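Local coordinates for beta-1,4-mannanase (Aplysia kurodai, PDB 3VUP), which probably hydrolyses the beta-1,4-mannosidic linkages of mannan, as a TIM-barrel enzyme of the sea hare's digestive fluid, at residues L61-Q66 with G86-D91; D94-A99 with I104-C109; K142-H147 with G155-M160. All blocks are in the same frame, centred on the assembly; numbering follows the deposited sequence.

Contact 1 of 3, residues L61-Q66 with G86-D91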
ATOM      1  N   LEU A  61       1.653  -4.008  -6.115  1.00  5.01           N
ATOM      2  CA  LEU A  61       0.761  -4.080  -7.272  1.00  5.44           C
ATOM      3  C   LEU A  61      -0.676  -4.101  -6.779  1.00  4.69           C
ATOM      4  O   LEU A  61      -0.956  -4.499  -5.645  1.00  5.33           O
ATOM      5  CB  LEU A  61       1.069  -5.279  -8.176  1.00  6.05           C
ATOM      6  CG  LEU A  61       0.575  -6.672  -7.772  1.00  6.78           C
ATOM      7  CD1 LEU A  61       0.853  -7.653  -8.897  1.00  7.40           C
ATOM      8  CD2 LEU A  61       1.229  -7.155  -6.492  1.00  7.58           C
ATOM      9  N   TRP A  62      -1.578  -3.628  -7.626  1.00  4.58           N
ATOM     10  CA  TRP A  62      -2.927  -3.313  -7.192  1.00  4.59           C
ATOM     11  C   TRP A  62      -3.910  -4.387  -7.627  1.00  4.74           C
ATOM     12  O   TRP A  62      -3.838  -4.895  -8.749  1.00  5.38           O
ATOM     13  CB  TRP A  62      -3.358  -1.961  -7.737  1.00  5.38           C
ATOM     14  CG  TRP A  62      -2.546  -0.771  -7.284  1.00  5.33           C
ATOM     15  CD1 TRP A  62      -1.329  -0.748  -6.658  1.00  5.57           C
ATOM     16  CD2 TRP A  62      -2.919   0.583  -7.479  1.00  5.45           C
ATOM     17  NE1 TRP A  62      -0.939   0.557  -6.428  1.00  5.73           N
ATOM     18  CE2 TRP A  62      -1.904   1.393  -6.934  1.00  5.80           C
ATOM     19  CE3 TRP A  62      -4.037   1.197  -8.047  1.00  5.81           C
ATOM     20  CZ2 TRP A  62      -1.969   2.792  -6.964  1.00  6.39           C
ATOM     21  CZ3 TRP A  62      -4.105   2.564  -8.076  1.00  6.47           C
ATOM     22  CH2 TRP A  62      -3.073   3.354  -7.546  1.00  6.12           C
ATOM     23  N   ILE A  63      -4.840  -4.708  -6.729  1.00  4.62           N
ATOM     24  CA  ILE A  63      -5.726  -5.854  -6.890  1.00  4.85           C
ATOM     25  C   ILE A  63      -7.158  -5.434  -7.238  1.00  5.00           C
ATOM     26  O   ILE A  63      -7.500  -5.373  -8.416  1.00  5.57           O
ATOM     27  CB  ILE A  63      -5.693  -6.782  -5.641  1.00  5.22           C
ATOM     28  CG1 ILE A  63      -4.239  -7.070  -5.205  1.00  5.69           C
ATOM     29  CG2 ILE A  63      -6.465  -8.060  -5.913  1.00  5.89           C
ATOM     30  CD1 ILE A  63      -3.369  -7.719  -6.257  1.00  6.30           C
ATOM     31  N   HIS A  64      -8.000  -5.141  -6.243  1.00  5.06           N
ATOM     32  CA  HIS A  64      -9.407  -4.832  -6.533  1.00  5.27           C
ATOM     33  C   HIS A  64      -9.580  -3.449  -7.161  1.00  5.11           C
ATOM     34  O   HIS A  64     -10.426  -3.253  -8.044  1.00  5.56           O
ATOM     35  CB  HIS A  64     -10.291  -4.862  -5.280  1.00  5.88           C
ATOM     36  CG  HIS A  64     -10.170  -6.092  -4.425  1.00  5.82           C
ATOM     37  ND1 HIS A  64     -10.197  -7.380  -4.919  1.00  5.68           N
ATOM     38  CD2 HIS A  64     -10.113  -6.209  -3.078  1.00  6.16           C
ATOM     39  CE1 HIS A  64     -10.122  -8.235  -3.912  1.00  6.45           C
ATOM     40  NE2 HIS A  64     -10.079  -7.550  -2.783  1.00  6.69           N
ATOM     41  N   ILE A  65      -8.817  -2.485  -6.644  1.00  5.02           N
ATOM     42  CA  ILE A  65      -8.845  -1.086  -7.067  1.00  5.42           C
ATOM     43  C   ILE A  65     -10.167  -0.447  -6.635  1.00  5.81           C
ATOM     44  O   ILE A  65     -10.286  -0.036  -5.479  1.00  5.87           O
ATOM     45  CB  ILE A  65      -8.439  -0.904  -8.547  1.00  5.41           C
ATOM     46  CG1 ILE A  65      -7.113  -1.648  -8.775  1.00  6.04           C
ATOM     47  CG2 ILE A  65      -8.285   0.559  -8.876  1.00  6.06           C
ATOM     48  CD1 ILE A  65      -6.403  -1.309 -10.058  1.00  6.51           C
ATOM     49  N   GLN A  66     -11.167  -0.388  -7.511  1.00  5.23           N
ATOM     50  CA  GLN A  66     -12.485   0.070  -7.074  1.00  5.92           C
ATOM     51  C   GLN A  66     -13.582  -0.956  -7.359  1.00  6.34           C
ATOM     52  O   GLN A  66     -14.755  -0.618  -7.474  1.00  7.95           O
ATOM     53  CB  GLN A  66     -12.809   1.457  -7.641  1.00  6.17           C
ATOM     54  CG  GLN A  66     -11.788   2.476  -7.156  1.00  6.45           C
ATOM     55  CD  GLN A  66     -12.128   3.917  -7.470  1.00  5.83           C
ATOM     56  OE1 GLN A  66     -12.588   4.244  -8.572  1.00  7.63           O
ATOM     57  NE2 GLN A  66     -11.870   4.806  -6.506  1.00  6.56           N
ATOM     58  N   GLY A  86     -14.111 -18.320 -10.041  1.00 11.42           N
ATOM     59  CA  GLY A  86     -13.418 -19.243  -9.161  1.00 11.40           C
ATOM     60  C   GLY A  86     -11.935 -19.401  -9.448  1.00 11.14           C
ATOM     61  O   GLY A  86     -11.373 -20.471  -9.214  1.00 12.16           O
ATOM     62  N   THR A  87     -11.293 -18.354  -9.963  1.00  9.95           N
ATOM     63  CA  THR A  87      -9.840 -18.405 -10.150  1.00  9.40           C
ATOM     64  C   THR A  87      -9.059 -17.566  -9.140  1.00  8.52           C
ATOM     65  O   THR A  87      -7.851 -17.763  -8.982  1.00  8.16           O
ATOM     66  CB  THR A  87      -9.388 -17.994 -11.575  1.00 10.06           C
ATOM     67  OG1 THR A  87      -9.492 -16.575 -11.741  1.00  8.82           O
ATOM     68  CG2 THR A  87     -10.225 -18.685 -12.633  1.00 10.93           C
ATOM     69  N   MET A  88      -9.735 -16.644  -8.460  1.00  8.33           N
ATOM     70  CA  MET A  88      -9.059 -15.651  -7.625  1.00  7.70           C
ATOM     71  C   MET A  88      -8.110 -16.244  -6.588  1.00  7.45           C
ATOM     72  O   MET A  88      -7.005 -15.745  -6.417  1.00  7.15           O
ATOM     73  CB  MET A  88     -10.090 -14.746  -6.953  1.00  8.14           C
ATOM     74  CG  MET A  88      -9.497 -13.617  -6.127  1.00  7.11           C
ATOM     75  SD  MET A  88      -8.444 -12.537  -7.109  1.00  7.48           S
ATOM     76  CE  MET A  88      -8.388 -11.103  -6.034  1.00  8.20           C
ATOM     77  N   LEU A  89      -8.542 -17.280  -5.875  1.00  7.94           N
ATOM     78  CA  LEU A  89      -7.690 -17.855  -4.845  1.00  8.40           C
ATOM     79  C   LEU A  89      -6.433 -18.453  -5.480  1.00  8.48           C
ATOM     80  O   LEU A  89      -5.321 -18.173  -5.045  1.00  8.73           O
ATOM     81  CB  LEU A  89      -8.452 -18.891  -4.014  1.00  9.23           C
ATOM     82  CG  LEU A  89      -9.723 -18.373  -3.331  1.00 11.28           C
ATOM     83  CD1 LEU A  89     -10.341 -19.478  -2.499  1.00 12.20           C
ATOM     84  CD2 LEU A  89      -9.445 -17.147  -2.478  1.00 12.14           C
ATOM     85  N   ASP A  90      -6.615 -19.258  -6.525  1.00  8.69           N
ATOM     86  CA  ASP A  90      -5.484 -19.798  -7.276  1.00  9.90           C
ATOM     87  C   ASP A  90      -4.584 -18.688  -7.822  1.00  8.71           C
ATOM     88  O   ASP A  90      -3.358 -18.818  -7.828  1.00  8.99           O
ATOM     89  CB  ASP A  90      -5.965 -20.661  -8.452  1.00 12.60           C
ATOM     90  CG  ASP A  90      -6.606 -21.971  -8.016  1.00 15.22           C
ATOM     91  OD1 ASP A  90      -6.320 -22.458  -6.904  1.00 15.83           O
ATOM     92  OD2 ASP A  90      -7.396 -22.523  -8.812  1.00 17.11           O
ATOM     93  N   ASP A  91      -5.199 -17.610  -8.302  1.00  8.57           N
ATOM     94  CA  ASP A  91      -4.457 -16.505  -8.893  1.00  8.16           C
ATOM     95  C   ASP A  91      -3.539 -15.854  -7.865  1.00  7.64           C
ATOM     96  O   ASP A  91      -2.372 -15.566  -8.148  1.00  7.56           O
ATOM     97  CB  ASP A  91      -5.409 -15.441  -9.444  1.00  8.02           C
ATOM     98  CG  ASP A  91      -6.238 -15.928 -10.624  1.00  7.83           C
ATOM     99  OD1 ASP A  91      -5.877 -16.941 -11.271  1.00  9.19           O
ATOM    100  OD2 ASP A  91      -7.261 -15.263 -10.909  1.00  8.41           O
TER

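Contact 2 of 3, residues D94-A99 with I104-C109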
ATOM      1  N   ASP A  94      -0.695 -18.201  -7.075  1.00  8.51           N
ATOM      2  CA  ASP A  94       0.247 -18.277  -8.180  1.00  8.78           C
ATOM      3  C   ASP A  94       1.077 -17.003  -8.319  1.00  8.58           C
ATOM      4  O   ASP A  94       2.257 -17.061  -8.675  1.00  8.57           O
ATOM      5  CB  ASP A  94      -0.467 -18.609  -9.488  1.00  9.74           C
ATOM      6  CG  ASP A  94       0.481 -19.138 -10.540  1.00 10.88           C
ATOM      7  OD1 ASP A  94       1.256 -20.067 -10.231  1.00 11.58           O
ATOM      8  OD2 ASP A  94       0.462 -18.619 -11.673  1.00 11.35           O
ATOM      9  N   LEU A  95       0.460 -15.857  -8.050  1.00  8.32           N
ATOM     10  CA  LEU A  95       1.191 -14.599  -8.003  1.00  7.81           C
ATOM     11  C   LEU A  95       2.363 -14.723  -7.035  1.00  7.71           C
ATOM     12  O   LEU A  95       3.502 -14.387  -7.364  1.00  7.80           O
ATOM     13  CB  LEU A  95       0.265 -13.471  -7.547  1.00  8.42           C
ATOM     14  CG  LEU A  95       0.948 -12.177  -7.090  1.00  8.44           C
ATOM     15  CD1 LEU A  95       1.694 -11.482  -8.224  1.00  9.17           C
ATOM     16  CD2 LEU A  95      -0.086 -11.255  -6.472  1.00  8.49           C
ATOM     17  N   LEU A  96       2.075 -15.214  -5.834  1.00  7.36           N
ATOM     18  CA  LEU A  96       3.098 -15.331  -4.803  1.00  7.41           C
ATOM     19  C   LEU A  96       4.134 -16.410  -5.127  1.00  7.42           C
ATOM     20  O   LEU A  96       5.320 -16.227  -4.869  1.00  7.66           O
ATOM     21  CB  LEU A  96       2.449 -15.556  -3.433  1.00  7.50           C
ATOM     22  CG  LEU A  96       1.564 -14.405  -2.941  1.00  7.49           C
ATOM     23  CD1 LEU A  96       0.823 -14.808  -1.684  1.00  9.30           C
ATOM     24  CD2 LEU A  96       2.388 -13.152  -2.687  1.00  9.36           C
ATOM     25  N   ASP A  97       3.690 -17.528  -5.695  1.00  8.12           N
ATOM     26  CA  ASP A  97       4.626 -18.565  -6.127  1.00  9.11           C
ATOM     27  C   ASP A  97       5.568 -18.023  -7.207  1.00  8.96           C
ATOM     28  O   ASP A  97       6.758 -18.338  -7.233  1.00  9.96           O
ATOM     29  CB  ASP A  97       3.879 -19.788  -6.664  1.00  9.28           C
ATOM     30  CG  ASP A  97       3.151 -20.569  -5.585  1.00 10.51           C
ATOM     31  OD1 ASP A  97       3.478 -20.423  -4.387  1.00 11.18           O
ATOM     32  OD2 ASP A  97       2.252 -21.353  -5.957  1.00 11.81           O
ATOM     33  N   THR A  98       5.020 -17.204  -8.097  1.00  8.84           N
ATOM     34  CA  THR A  98       5.805 -16.607  -9.167  1.00  9.52           C
ATOM     35  C   THR A  98       6.837 -15.639  -8.597  1.00  9.15           C
ATOM     36  O   THR A  98       8.009 -15.664  -8.979  1.00  9.93           O
ATOM     37  CB  THR A  98       4.892 -15.898 -10.188  1.00 10.30           C
ATOM     38  OG1 THR A  98       3.992 -16.859 -10.756  1.00 10.81           O
ATOM     39  CG2 THR A  98       5.713 -15.261 -11.300  1.00 11.17           C
ATOM     40  N   ALA A  99       6.403 -14.805  -7.659  1.00  9.04           N
ATOM     41  CA  ALA A  99       7.296 -13.859  -7.007  1.00  8.49           C
ATOM     42  C   ALA A  99       8.428 -14.582  -6.277  1.00  8.23           C
ATOM     43  O   ALA A  99       9.583 -14.151  -6.313  1.00  8.25           O
ATOM     44  CB  ALA A  99       6.533 -13.010  -6.054  1.00  9.14           C
ATOM     45  N   ILE A 104      11.232 -11.999  -4.835  1.00  6.67           N
ATOM     46  CA  ILE A 104      10.538 -10.730  -4.678  1.00  6.68           C
ATOM     47  C   ILE A 104       9.418 -10.866  -3.649  1.00  6.65           C
ATOM     48  O   ILE A 104       8.562 -11.742  -3.752  1.00  7.49           O
ATOM     49  CB  ILE A 104       9.925 -10.250  -6.014  1.00  7.50           C
ATOM     50  CG1 ILE A 104      11.001 -10.057  -7.082  1.00  7.89           C
ATOM     51  CG2 ILE A 104       9.108  -8.975  -5.809  1.00  7.76           C
ATOM     52  CD1 ILE A 104      12.014  -8.992  -6.772  1.00  8.58           C
ATOM     53  N   LEU A 105       9.442  -9.982  -2.660  1.00  5.99           N
ATOM     54  CA  LEU A 105       8.352  -9.819  -1.708  1.00  5.73           C
ATOM     55  C   LEU A 105       7.237  -8.983  -2.327  1.00  5.70           C
ATOM     56  O   LEU A 105       7.488  -7.922  -2.898  1.00  6.24           O
ATOM     57  CB  LEU A 105       8.857  -9.122  -0.452  1.00  6.09           C
ATOM     58  CG  LEU A 105       9.855  -9.911   0.395  1.00  7.23           C
ATOM     59  CD1 LEU A 105      10.592  -8.975   1.336  1.00  8.78           C
ATOM     60  CD2 LEU A 105       9.147 -11.005   1.174  1.00  8.58           C
ATOM     61  N   VAL A 106       6.012  -9.478  -2.204  1.00  5.68           N
ATOM     62  CA  VAL A 106       4.855  -8.866  -2.837  1.00  6.21           C
ATOM     63  C   VAL A 106       4.015  -8.097  -1.829  1.00  5.51           C
ATOM     64  O   VAL A 106       3.763  -8.584  -0.720  1.00  6.31           O
ATOM     65  CB  VAL A 106       3.992  -9.946  -3.502  1.00  6.86           C
ATOM     66  CG1 VAL A 106       2.803  -9.339  -4.206  1.00  7.53           C
ATOM     67  CG2 VAL A 106       4.813 -10.712  -4.473  1.00  8.29           C
ATOM     68  N   PHE A 107       3.588  -6.903  -2.234  1.00  4.97           N
ATOM     69  CA  PHE A 107       2.715  -6.061  -1.427  1.00  5.18           C
ATOM     70  C   PHE A 107       1.453  -5.757  -2.227  1.00  5.09           C
ATOM     71  O   PHE A 107       1.386  -4.761  -2.935  1.00  5.10           O
ATOM     72  CB  PHE A 107       3.466  -4.788  -1.010  1.00  5.70           C
ATOM     73  CG  PHE A 107       4.670  -5.072  -0.156  1.00  5.99           C
ATOM     74  CD1 PHE A 107       4.582  -5.040   1.221  1.00  6.52           C
ATOM     75  CD2 PHE A 107       5.877  -5.424  -0.735  1.00  6.70           C
ATOM     76  CE1 PHE A 107       5.685  -5.335   2.009  1.00  7.35           C
ATOM     77  CE2 PHE A 107       6.987  -5.720   0.051  1.00  7.53           C
ATOM     78  CZ  PHE A 107       6.890  -5.674   1.422  1.00  7.37           C
ATOM     79  N   PRO A 108       0.452  -6.642  -2.143  1.00  5.11           N
ATOM     80  CA  PRO A 108      -0.797  -6.385  -2.862  1.00  4.71           C
ATOM     81  C   PRO A 108      -1.524  -5.210  -2.227  1.00  4.59           C
ATOM     82  O   PRO A 108      -1.637  -5.138  -1.000  1.00  6.03           O
ATOM     83  CB  PRO A 108      -1.596  -7.677  -2.644  1.00  5.58           C
ATOM     84  CG  PRO A 108      -0.576  -8.709  -2.227  1.00  6.09           C
ATOM     85  CD  PRO A 108       0.432  -7.932  -1.435  1.00  5.74           C
ATOM     86  N   CYS A 109      -2.020  -4.307  -3.068  1.00  4.87           N
ATOM     87  CA  CYS A 109      -2.794  -3.162  -2.610  1.00  4.77           C
ATOM     88  C   CYS A 109      -4.252  -3.393  -2.988  1.00  4.59           C
ATOM     89  O   CYS A 109      -4.585  -3.471  -4.171  1.00  4.90           O
ATOM     90  CB  CYS A 109      -2.258  -1.873  -3.234  1.00  5.24           C
ATOM     91  SG  CYS A 109      -3.212  -0.407  -2.800  1.00  5.66           S
TER

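Contact 3 of 3, residues K142-H147 with G155-M160. With SO4 (sulfate ion), chain H.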
ATOM      1  N   LYS A 142     -11.178 -12.703   3.972  1.00  5.98           N
ATOM      2  CA  LYS A 142     -10.714 -13.828   4.766  1.00  7.11           C
ATOM      3  C   LYS A 142     -10.378 -15.059   3.900  1.00  6.57           C
ATOM      4  O   LYS A 142      -9.327 -15.669   4.095  1.00  6.91           O
ATOM      5  CB  LYS A 142     -11.660 -14.146   5.934  1.00  7.68           C
ATOM      6  CG  LYS A 142     -11.643 -13.092   7.048  1.00  8.96           C
ATOM      7  CD  LYS A 142     -12.648 -13.431   8.137  1.00 12.11           C
ATOM      8  CE  LYS A 142     -12.562 -12.488   9.320  1.00 15.21           C
ATOM      9  NZ  LYS A 142     -13.405 -12.982  10.442  1.00 18.10           N
ATOM     10  N   PRO A 143     -11.240 -15.422   2.928  1.00  6.74           N
ATOM     11  CA  PRO A 143     -10.838 -16.550   2.077  1.00  7.21           C
ATOM     12  C   PRO A 143      -9.519 -16.336   1.328  1.00  6.80           C
ATOM     13  O   PRO A 143      -8.711 -17.261   1.234  1.00  7.09           O
ATOM     14  CB  PRO A 143     -12.013 -16.678   1.106  1.00  8.17           C
ATOM     15  CG  PRO A 143     -13.192 -16.232   1.929  1.00  7.94           C
ATOM     16  CD  PRO A 143     -12.670 -15.094   2.757  1.00  7.22           C
ATOM     17  N   ILE A 144      -9.293 -15.132   0.818  1.00  6.93           N
ATOM     18  CA  ILE A 144      -8.040 -14.845   0.127  1.00  6.95           C
ATOM     19  C   ILE A 144      -6.840 -14.953   1.074  1.00  6.22           C
ATOM     20  O   ILE A 144      -5.853 -15.633   0.776  1.00  6.77           O
ATOM     21  CB  ILE A 144      -8.072 -13.454  -0.544  1.00  7.19           C
ATOM     22  CG1 ILE A 144      -9.061 -13.449  -1.718  1.00  7.54           C
ATOM     23  CG2 ILE A 144      -6.670 -13.054  -0.995  1.00  8.89           C
ATOM     24  CD1 ILE A 144      -9.408 -12.059  -2.211  1.00  8.22           C
ATOM     25  N   VAL A 145      -6.938 -14.282   2.215  1.00  6.34           N
ATOM     26  CA  VAL A 145      -5.853 -14.253   3.186  1.00  6.55           C
ATOM     27  C   VAL A 145      -5.547 -15.650   3.705  1.00  6.83           C
ATOM     28  O   VAL A 145      -4.381 -16.032   3.849  1.00  7.96           O
ATOM     29  CB  VAL A 145      -6.202 -13.291   4.340  1.00  7.03           C
ATOM     30  CG1 VAL A 145      -5.220 -13.429   5.496  1.00  8.01           C
ATOM     31  CG2 VAL A 145      -6.241 -11.855   3.831  1.00  7.99           C
ATOM     32  N   ASN A 146      -6.596 -16.417   3.979  1.00  7.18           N
ATOM     33  CA  ASN A 146      -6.411 -17.781   4.443  1.00  7.90           C
ATOM     34  C   ASN A 146      -5.724 -18.654   3.402  1.00  7.78           C
ATOM     35  O   ASN A 146      -4.876 -19.482   3.730  1.00  9.02           O
ATOM     36  CB  ASN A 146      -7.747 -18.401   4.827  1.00  8.98           C
ATOM     37  CG  ASN A 146      -7.595 -19.813   5.331  1.00 10.38           C
ATOM     38  OD1 ASN A 146      -7.033 -20.042   6.405  1.00 10.79           O
ATOM     39  ND2 ASN A 146      -8.081 -20.773   4.557  1.00 11.68           N
ATOM     40  N   HIS A 147      -6.091 -18.465   2.140  1.00  7.74           N
ATOM     41  CA  HIS A 147      -5.577 -19.313   1.075  1.00  8.18           C
ATOM     42  C   HIS A 147      -4.062 -19.168   0.904  1.00  8.68           C
ATOM     43  O   HIS A 147      -3.379 -20.125   0.548  1.00  9.72           O
ATOM     44  CB  HIS A 147      -6.272 -18.987  -0.240  1.00  9.25           C
ATOM     45  CG  HIS A 147      -5.971 -19.961  -1.329  1.00  9.93           C
ATOM     46  ND1 HIS A 147      -6.517 -21.224  -1.363  1.00 11.74           N
ATOM     47  CD2 HIS A 147      -5.169 -19.866  -2.417  1.00  9.82           C
ATOM     48  CE1 HIS A 147      -6.072 -21.863  -2.431  1.00 12.35           C
ATOM     49  NE2 HIS A 147      -5.249 -21.063  -3.084  1.00 11.34           N
ATOM     50  N   GLY A 155       4.942  -9.982   1.312  1.00  6.06           N
ATOM     51  CA  GLY A 155       5.568  -8.961   2.137  1.00  6.37           C
ATOM     52  C   GLY A 155       4.586  -8.324   3.102  1.00  6.19           C
ATOM     53  O   GLY A 155       4.879  -8.138   4.285  1.00  6.39           O
ATOM     54  N   GLY A 156       3.405  -7.987   2.597  1.00  6.20           N
ATOM     55  CA  GLY A 156       2.379  -7.398   3.432  1.00  6.37           C
ATOM     56  C   GLY A 156       1.221  -6.931   2.586  1.00  6.26           C
ATOM     57  O   GLY A 156       1.336  -6.795   1.365  1.00  7.31           O
ATOM     58  N   TRP A 157       0.101  -6.691   3.247  1.00  5.54           N
ATOM     59  CA  TRP A 157      -1.124  -6.257   2.593  1.00  5.85           C
ATOM     60  C   TRP A 157      -1.275  -4.750   2.748  1.00  5.17           C
ATOM     61  O   TRP A 157      -1.259  -4.241   3.862  1.00  6.12           O
ATOM     62  CB  TRP A 157      -2.340  -6.935   3.231  1.00  5.80           C
ATOM     63  CG  TRP A 157      -2.383  -8.424   3.049  1.00  6.62           C
ATOM     64  CD1 TRP A 157      -2.010  -9.377   3.960  1.00  7.60           C
ATOM     65  CD2 TRP A 157      -2.833  -9.138   1.888  1.00  6.48           C
ATOM     66  NE1 TRP A 157      -2.203 -10.631   3.437  1.00  8.06           N
ATOM     67  CE2 TRP A 157      -2.704 -10.515   2.169  1.00  7.40           C
ATOM     68  CE3 TRP A 157      -3.336  -8.749   0.638  1.00  6.87           C
ATOM     69  CZ2 TRP A 157      -3.057 -11.507   1.247  1.00  7.85           C
ATOM     70  CZ3 TRP A 157      -3.679  -9.735  -0.283  1.00  8.25           C
ATOM     71  CH2 TRP A 157      -3.540 -11.099   0.030  1.00  8.21           C
ATOM     72  N   ASP A 158      -1.400  -4.043   1.629  1.00  4.66           N
ATOM     73  CA  ASP A 158      -1.671  -2.609   1.636  1.00  4.92           C
ATOM     74  C   ASP A 158      -3.183  -2.469   1.433  1.00  4.82           C
ATOM     75  O   ASP A 158      -3.713  -2.802   0.371  1.00  5.11           O
ATOM     76  CB  ASP A 158      -0.876  -1.940   0.512  1.00  5.12           C
ATOM     77  CG  ASP A 158      -1.151  -0.445   0.363  1.00  4.90           C
ATOM     78  OD1 ASP A 158      -2.160   0.057   0.904  1.00  5.36           O
ATOM     79  OD2 ASP A 158      -0.355   0.215  -0.357  1.00  5.52           O
ATOM     80  N   LEU A 159      -3.885  -1.989   2.454  1.00  4.34           N
ATOM     81  CA  LEU A 159      -5.344  -1.948   2.382  1.00  4.54           C
ATOM     82  C   LEU A 159      -5.879  -0.987   1.338  1.00  4.31           C
ATOM     83  O   LEU A 159      -6.922  -1.233   0.745  1.00  4.93           O
ATOM     84  CB  LEU A 159      -5.935  -1.562   3.730  1.00  5.00           C
ATOM     85  CG  LEU A 159      -5.601  -2.488   4.888  1.00  5.08           C
ATOM     86  CD1 LEU A 159      -6.365  -2.043   6.115  1.00  6.02           C
ATOM     87  CD2 LEU A 159      -5.917  -3.938   4.556  1.00  5.69           C
ATOM     88  N   MET A 160      -5.204   0.137   1.146  1.00  4.56           N
ATOM     89  CA  MET A 160      -5.762   1.165   0.291  1.00  4.77           C
ATOM     90  C   MET A 160      -4.736   2.156  -0.182  1.00  4.87           C
ATOM     91  O   MET A 160      -3.958   2.723   0.603  1.00  5.19           O
ATOM     92  CB  MET A 160      -6.878   1.919   1.011  1.00  5.46           C
ATOM     93  CG  MET A 160      -7.574   2.975   0.144  1.00  6.43           C
ATOM     94  SD  MET A 160      -9.029   3.701   0.917  1.00  7.55           S
ATOM     95  CE  MET A 160     -10.314   3.024  -0.118  1.00  8.88           C
TER
HETATM   96  S   SO4 H 406     -15.146 -10.634  12.740  1.00 19.37           S
HETATM   97  O1  SO4 H 406     -15.818 -10.108  11.554  1.00 21.82           O
HETATM   98  O2  SO4 H 406     -14.809  -9.545  13.667  1.00 15.49           O
HETATM   99  O3  SO4 H 406     -16.017 -11.583  13.425  1.00 20.75           O
HETATM  100  O4  SO4 H 406     -13.925 -11.324  12.326  1.00 19.91           O
HETATM  101  O   HOH W   1      -2.107 -13.671   4.233  1.00 10.36           O

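Contact 1 of 3, residues L61-Q66 with G86-D91
The His-64 imidazole meets Met-88 obliquely: the thioether methyl CE comes to 4.0 Å from CE1, the carbon between the two ring nitrogens, with the two side chains running at about a right angle. Those nitrogens are used elsewhere, NE2 with the hydroxyl of Tyr-136 and ND1 with Thr-70 OG1, which should hold the ring's rotation and leaves a C-H to meet the methyl. The other flat group, the indole of Trp-62, takes Ile-65 CD1 in plane at its edge and points to a different side of the chain.

Met-88 CE has a second, closer neighbour in Ile-63, whose CG2 lies 3.6 Å from it. With CG anti to the backbone N (chi1 -176°) and a bend at chi2 (59°), the methionine brings its methyl up to both residues at once. The contact is small, and it is made through carbon atoms alone. Behind it, Thr-87 OG1 donates to Asp-91 OD2 at 2.7 Å, reaching the syn side but 33° out of the carboxylate plane; the same oxygen also receives Gly-33 N. This ties the first turn of helix 88-101 to the loop after the first barrel strand. The arrangement belongs to a beta/alpha unit of the (beta/alpha)8 barrel, where the chain turns a corner near the end of strand 58-65 and the following helix begins against it.

Contact 2 of 3, residues D94-A99 with I104-C109
Ala-99 and Val-106 make the tight part of this contact. The alanine CB sits 3.3 Å from Val-106 CG2, closer than usual van der Waals contact, and equally near the carbonyl oxygen of Ile-104. One turn back along the helix, Leu-96 CD2 slips in against the root of the valine, 3.7 Å from Val-106 CB. The valine rotamer places its branches: CG1, anti to the backbone N (chi1 -178°), meets Leu-95, CG2 takes Ala-99, and Leu-96 CD2 touches the valine between the two. Trimming Val-106 to an alanine would probably open a gap beside Ala-99 CB and deprive Leu-95 CD2 of the methyl it rests on.

Toward the other end the packing relaxes, and Leu-95 CD2 stays 4.1 Å from Val-106 CG1. Where the chain turns back, Ile-104 N donates to Ala-99 O at 3.1 Å; the bond is nearly straight at the hydrogen (165°), although the donor stands above the carbonyl plane. Farther from the strand the helix turns polar. Asp-94 and Asp-97 are partly exposed, the Asp-94 carboxylate forming a salt bridge with Lys-41; Thr-98 is buried, its OG1 and N both gripping Asp-94 O, from opposite faces of its plane.

Helix 94-99 and strand 105-109 run roughly antiparallel (149° between their directions), their axes 8.5 Å apart. Phe-48 of helix 36-53 packs on Leu-95, Ala-99 and Ile-104, and the strand lies in the barrel between strands 58-65 and 157-161.

Contact 3 of 3, residues K142-H147 with G155-M160
Val-145 and Trp-157 mark the closest backbone approach, their CA atoms 9.3 Å apart, between the last turns of helix 130-147, kinked where Pro-143 has no N-H to give to the turn before, and the start of strand 157-161. The indole of Trp-157 spans most of that gap. Its benzene half receives both aliphatic partners: Ile-144 CG2 approaches CH2 obliquely at 3.8 Å, while Val-145 CG2 stands 3.9 Å above the ring plane, displaced toward the rim over CE2 and CZ2. With CG beside the backbone N (chi1 -65°), the ring extends toward the helix.

The pyrrole N-H is served by water. Trp-157 NE1 donates to it at 3.1 Å, with the water in the ring plane at the edge, and the water donates in turn, weakly, to Val-145 O. This is the outer layer of a TIM barrel, a helix lying over the strand that follows it, and Ile-211 of helix 197-214 and Met-92 of helix 88-101 also touch the indole. Residue by residue the strand alternates: Asp-158, next to Trp-157, is turned from the helix and forms a salt bridge with Arg-60 of strand 58-65.

At the N-terminal end of segment 142-147 the extended Lys-142 side chain reaches a sulfate ion instead of the strand. Its NZ donates to sulfate O4 at 2.6 Å, and this ion, probably from the crystallisation liquor, also binds Gln-134 and Lys-251.

How the contacts relate
The three contacts lie side by side in one sector of the barrel, their centres 10 to 12 Å apart. Contacts 1 and 2 share helix 88-101, its start resting near the end of strand 58-65 and its later turns on strand 105-112. The strands run in sequence: Leu-61 O of contact 1 lies 2.8 Å from Cys-109 N of contact 2, and Val-106 O of contact 2 lies 2.7 Å from Gly-155 N of contact 3, both probable hydrogen bonds. Between the helices, Leu-89 CD2 packs 3.7 Å from Ile-144 CA. In TIM-barrel glycosidases the active site lies at the C-terminal strand ends, which residues 61-66 and 155-160 approach.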